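Local coordinates for protein PaxB (Photorhabdus luminescens, PDB 6EK4) that probably acts as the B component of a two-component alpha-helical pore-forming toxin of the YaxAB type, at residues Q170-R181 and L257-C268. Sequence-based numbering, arbitrary orientation.
Sequences QEKNKAKLVVDR and LDERINQINKDC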
loop_
_atom_site.group_PDB
_atom_site.type_symbol
_atom_site.label_atom_id
_atom_site.label_comp_id
_atom_site.label_asym_id
_atom_site.label_seq_id
_atom_site.Cartn_x
_atom_site.Cartn_y
_atom_site.Cartn_z
ATOM N N GLN A 170 30.317 10.411 -7.672
ATOM C CA GLN A 170 30.586 10.714 -9.081
ATOM C C GLN A 170 30.357 12.194 -9.390
ATOM O O GLN A 170 31.168 12.816 -10.077
ATOM C CB GLN A 170 29.710 9.852 -9.999
ATOM C CG GLN A 170 30.051 8.368 -9.993
ATOM C CD GLN A 170 31.211 8.015 -10.905
ATOM O OE1 GLN A 170 32.118 8.820 -11.124
ATOM N NE2 GLN A 170 31.191 6.797 -11.439
ATOM N N GLU A 171 29.255 12.747 -8.888
ATOM C CA GLU A 171 28.939 14.170 -9.073
ATOM C C GLU A 171 30.004 15.086 -8.462
ATOM O O GLU A 171 30.254 16.177 -8.975
ATOM C CB GLU A 171 27.572 14.507 -8.462
ATOM C CG GLU A 171 26.375 14.016 -9.264
ATOM C CD GLU A 171 25.937 14.995 -10.342
ATOM O OE1 GLU A 171 26.786 15.408 -11.161
ATOM O OE2 GLU A 171 24.738 15.345 -10.375
ATOM N N LYS A 172 30.618 14.638 -7.370
ATOM C CA LYS A 172 31.641 15.424 -6.680
ATOM C C LYS A 172 32.979 15.361 -7.421
ATOM O O LYS A 172 33.668 16.377 -7.553
ATOM C CB LYS A 172 31.800 14.943 -5.234
ATOM C CG LYS A 172 32.317 16.010 -4.279
ATOM C CD LYS A 172 31.942 15.697 -2.837
ATOM C CE LYS A 172 32.037 16.928 -1.949
ATOM N NZ LYS A 172 31.371 16.707 -0.636
ATOM N N ASN A 173 33.339 14.171 -7.898
ATOM C CA ASN A 173 34.536 13.993 -8.725
ATOM C C ASN A 173 34.427 14.716 -10.067
ATOM O O ASN A 173 35.432 15.182 -10.605
ATOM C CB ASN A 173 34.817 12.507 -8.969
ATOM C CG ASN A 173 35.240 11.772 -7.709
ATOM O OD1 ASN A 173 35.358 12.365 -6.636
ATOM N ND2 ASN A 173 35.470 10.471 -7.837
ATOM N N LYS A 174 33.211 14.803 -10.603
ATOM C CA LYS A 174 32.961 15.539 -11.841
ATOM C C LYS A 174 33.108 17.040 -11.603
ATOM O O LYS A 174 33.721 17.742 -12.408
ATOM C CB LYS A 174 31.561 15.244 -12.385
ATOM C CG LYS A 174 31.391 15.560 -13.866
ATOM C CD LYS A 174 30.045 16.203 -14.179
ATOM C CE LYS A 174 28.867 15.323 -13.787
ATOM N NZ LYS A 174 27.565 15.967 -14.118
ATOM N N ALA A 175 32.544 17.521 -10.495
ATOM C CA ALA A 175 32.609 18.941 -10.136
ATOM C C ALA A 175 34.046 19.444 -9.985
ATOM O O ALA A 175 34.339 20.593 -10.320
ATOM C CB ALA A 175 31.825 19.200 -8.858
ATOM N N LYS A 176 34.935 18.587 -9.485
ATOM C CA LYS A 176 36.352 18.929 -9.366
ATOM C C LYS A 176 37.018 18.995 -10.742
ATOM O O LYS A 176 37.788 19.911 -11.025
ATOM C CB LYS A 176 37.094 17.914 -8.489
ATOM C CG LYS A 176 38.448 18.417 -7.996
ATOM C CD LYS A 176 39.565 17.409 -8.224
ATOM C CE LYS A 176 40.932 18.041 -8.001
ATOM N NZ LYS A 176 42.033 17.205 -8.553
ATOM N N LEU A 177 36.722 18.013 -11.589
ATOM C CA LEU A 177 37.252 17.982 -12.954
ATOM C C LEU A 177 36.734 19.139 -13.813
ATOM O O LEU A 177 37.427 19.586 -14.726
ATOM C CB LEU A 177 36.930 16.641 -13.630
ATOM C CG LEU A 177 37.930 15.490 -13.454
ATOM C CD1 LEU A 177 38.575 15.466 -12.074
ATOM C CD2 LEU A 177 37.248 14.163 -13.753
ATOM N N VAL A 178 35.525 19.617 -13.522
ATOM C CA VAL A 178 34.935 20.737 -14.262
ATOM C C VAL A 178 35.710 22.035 -14.020
ATOM O O VAL A 178 35.952 22.789 -14.965
ATOM C CB VAL A 178 33.433 20.930 -13.929
ATOM C CG1 VAL A 178 32.912 22.264 -14.456
ATOM C CG2 VAL A 178 32.608 19.786 -14.503
ATOM N N VAL A 179 36.094 22.300 -12.771
ATOM C CA VAL A 179 36.894 23.496 -12.473
ATOM C C VAL A 179 38.326 23.338 -12.992
ATOM O O VAL A 179 38.880 24.277 -13.557
ATOM C CB VAL A 179 36.875 23.899 -10.972
ATOM C CG1 VAL A 179 35.445 24.127 -10.503
ATOM C CG2 VAL A 179 37.563 22.872 -10.083
ATOM N N ASP A 180 38.903 22.147 -12.829
ATOM C CA ASP A 180 40.241 21.848 -13.358
ATOM C C ASP A 180 40.299 22.045 -14.874
ATOM O O ASP A 180 41.305 22.512 -15.410
ATOM C CB ASP A 180 40.658 20.413 -13.009
ATOM C CG ASP A 180 40.935 20.222 -11.525
ATOM O OD1 ASP A 180 40.599 21.120 -10.724
ATOM O OD2 ASP A 180 41.486 19.162 -11.159
ATOM N N ARG A 181 39.214 21.680 -15.553
ATOM C CA ARG A 181 39.071 21.925 -16.987
ATOM C C ARG A 181 38.938 23.422 -17.270
ATOM O O ARG A 181 39.593 23.943 -18.173
ATOM C CB ARG A 181 37.854 21.167 -17.535
ATOM C CG ARG A 181 37.410 21.579 -18.931
ATOM C CD ARG A 181 36.271 20.701 -19.420
ATOM N NE ARG A 181 35.465 21.363 -20.447
ATOM C CZ ARG A 181 34.528 22.282 -20.208
ATOM N NH1 ARG A 181 34.259 22.679 -18.965
ATOM N NH2 ARG A 181 33.854 22.816 -21.222
ATOM N N LEU A 257 40.641 15.337 -19.607
ATOM C CA LEU A 257 39.592 15.745 -18.664
ATOM C C LEU A 257 38.202 15.661 -19.295
ATOM O O LEU A 257 37.270 15.153 -18.671
ATOM C CB LEU A 257 39.851 17.160 -18.127
ATOM C CG LEU A 257 40.563 17.278 -16.772
ATOM C CD1 LEU A 257 41.663 16.240 -16.589
ATOM C CD2 LEU A 257 41.120 18.684 -16.603
ATOM N N ASP A 258 38.069 16.155 -20.524
ATOM C CA ASP A 258 36.810 16.045 -21.270
ATOM C C ASP A 258 36.382 14.586 -21.444
ATOM O O ASP A 258 35.193 14.274 -21.377
ATOM C CB ASP A 258 36.925 16.720 -22.646
ATOM C CG ASP A 258 36.784 18.233 -22.576
ATOM O OD1 ASP A 258 35.862 18.719 -21.889
ATOM O OD2 ASP A 258 37.583 18.937 -23.227
ATOM N N GLU A 259 37.356 13.705 -21.665
ATOM C CA GLU A 259 37.097 12.270 -21.796
ATOM C C GLU A 259 36.639 11.653 -20.475
ATOM O O GLU A 259 35.783 10.765 -20.468
ATOM C CB GLU A 259 38.350 11.544 -22.303
ATOM C CG GLU A 259 38.171 10.044 -22.502
ATOM C CD GLU A 259 39.406 9.365 -23.070
ATOM O OE1 GLU A 259 39.564 8.145 -22.847
ATOM O OE2 GLU A 259 40.222 10.039 -23.737
ATOM N N ARG A 260 37.208 12.121 -19.366
ATOM C CA ARG A 260 36.879 11.585 -18.044
ATOM C C ARG A 260 35.547 12.142 -17.540
ATOM O O ARG A 260 34.768 11.419 -16.918
ATOM C CB ARG A 260 38.001 11.873 -17.039
ATOM C CG ARG A 260 38.277 10.718 -16.085
ATOM C CD ARG A 260 39.400 11.024 -15.102
ATOM N NE ARG A 260 40.653 11.405 -15.759
ATOM C CZ ARG A 260 41.778 11.719 -15.118
ATOM N NH1 ARG A 260 41.835 11.693 -13.788
ATOM N NH2 ARG A 260 42.862 12.058 -15.811
ATOM N N ILE A 261 35.289 13.422 -17.809
ATOM C CA ILE A 261 34.012 14.053 -17.451
ATOM C C ILE A 261 32.862 13.424 -18.238
ATOM O O ILE A 261 31.801 13.144 -17.677
ATOM C CB ILE A 261 34.040 15.582 -17.683
ATOM C CG1 ILE A 261 34.964 16.250 -16.660
ATOM C CG2 ILE A 261 32.641 16.182 -17.574
ATOM C CD1 ILE A 261 35.271 17.702 -16.954
ATOM N N ASN A 262 33.078 13.213 -19.535
ATOM C CA ASN A 262 32.102 12.530 -20.382
ATOM C C ASN A 262 31.828 11.107 -19.901
ATOM O O ASN A 262 30.687 10.648 -19.931
ATOM C CB ASN A 262 32.580 12.506 -21.838
ATOM C CG ASN A 262 31.617 11.776 -22.759
ATOM O OD1 ASN A 262 30.414 12.042 -22.755
ATOM N ND2 ASN A 262 32.144 10.848 -23.552
ATOM N N GLN A 263 32.877 10.421 -19.455
ATOM C CA GLN A 263 32.746 9.067 -18.916
ATOM C C GLN A 263 31.943 9.052 -17.612
ATOM O O GLN A 263 31.164 8.128 -17.375
ATOM C CB GLN A 263 34.130 8.443 -18.694
ATOM C CG GLN A 263 34.112 6.988 -18.240
ATOM C CD GLN A 263 33.396 6.073 -19.217
ATOM O OE1 GLN A 263 33.823 5.910 -20.361
ATOM N NE2 GLN A 263 32.304 5.466 -18.766
ATOM N N ILE A 264 32.133 10.070 -16.775
ATOM C CA ILE A 264 31.388 10.189 -15.518
ATOM C C ILE A 264 29.910 10.498 -15.783
ATOM O O ILE A 264 29.031 9.971 -15.095
ATOM C CB ILE A 264 32.015 11.253 -14.585
ATOM C CG1 ILE A 264 33.364 10.756 -14.055
ATOM C CG2 ILE A 264 31.095 11.570 -13.411
ATOM C CD1 ILE A 264 34.247 11.846 -13.484
ATOM N N ASN A 265 29.641 11.346 -16.773
ATOM C CA ASN A 265 28.261 11.642 -17.181
ATOM C C ASN A 265 27.530 10.398 -17.677
ATOM O O ASN A 265 26.354 10.207 -17.369
ATOM C CB ASN A 265 28.224 12.731 -18.262
ATOM C CG ASN A 265 28.409 14.128 -17.697
ATOM O OD1 ASN A 265 27.821 14.480 -16.675
ATOM N ND2 ASN A 265 29.219 14.936 -18.370
ATOM N N LYS A 266 28.229 9.563 -18.444
ATOM C CA LYS A 266 27.672 8.293 -18.912
ATOM C C LYS A 266 27.410 7.336 -17.750
ATOM O O LYS A 266 26.365 6.685 -17.704
ATOM C CB LYS A 266 28.596 7.633 -19.944
ATOM C CG LYS A 266 28.589 8.317 -21.304
ATOM C CD LYS A 266 29.281 7.486 -22.375
ATOM C CE LYS A 266 30.790 7.462 -22.188
ATOM N NZ LYS A 266 31.477 6.801 -23.331
ATOM N N ASP A 267 28.355 7.259 -16.814
ATOM C CA ASP A 267 28.215 6.391 -15.639
ATOM C C ASP A 267 27.090 6.851 -14.710
ATOM O O ASP A 267 26.392 6.022 -14.123
ATOM C CB ASP A 267 29.536 6.306 -14.861
ATOM C CG ASP A 267 30.627 5.563 -15.624
ATOM O OD1 ASP A 267 30.312 4.860 -16.607
ATOM O OD2 ASP A 267 31.808 5.683 -15.234
ATOM N N CYS A 268 26.916 8.166 -14.580
ATOM C CA CYS A 268 25.823 8.726 -13.775
ATOM C C CYS A 268 24.454 8.466 -14.403
ATOM O O CYS A 268 23.476 8.255 -13.688
ATOM C CB CYS A 268 26.017 10.228 -13.546
ATOM S SG CYS A 268 27.199 10.624 -12.235
#
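Ile261 of helix 247-321 enters the surface of helix 149-193 as a knob, held in a hole formed by Lys174, Leu177, Val178 and Arg181. Its ethyl branch does most of the work: CG1 rests on Leu177 CB at 3.6 Å, while CD1 lies over the Leu177 carbonyl and reaches the Val178 methyl CG2. The other branch, CG2, meets the aliphatic part of Lys174, whose chain crosses it at about a right angle. One turn on, Ile264 puts CD1 against Leu177 CD2 (3.8 Å) and turns CG2 towards Lys174 CB and the Gln170 carbonyl. At the ends of the interface, Leu257 lays CD2 against the backbone of Asp180 and Arg181, and Cys268 SG packs on Gln170 CB.

Two polar links run along one edge of this apolar seam. Lys174 has CG anti to its backbone N (chi1 -160°), and bends farther out in the chain bring NZ to Asn265 OD1 at 3.0 Å, in the carbonyl plane with a C=O...N angle of 154°. The same ammonium also forms a salt bridge with Glu171 OE1 on its own helix, a second partner that is likely to restrict where NZ can lie. Arg181 runs extended from CG to NE, and NE meets Asp258 OD1 at 3.0 Å in a salt bridge; the other oxygen, OD2, has a long, weak ion pair with Arg254.

Helix 217-237 touches the Leu257 end, Ile233 meeting Asp180 and Ile237 meeting Leu257. Far from the centre of the elongated chain, the two segments run antiparallel at 155°, their axes 9.9 Å apart at closest approach; with one knob in a hole and polar pairs along one edge, the long helices 149-193 and 247-321 pair here as in an antiparallel coiled coil.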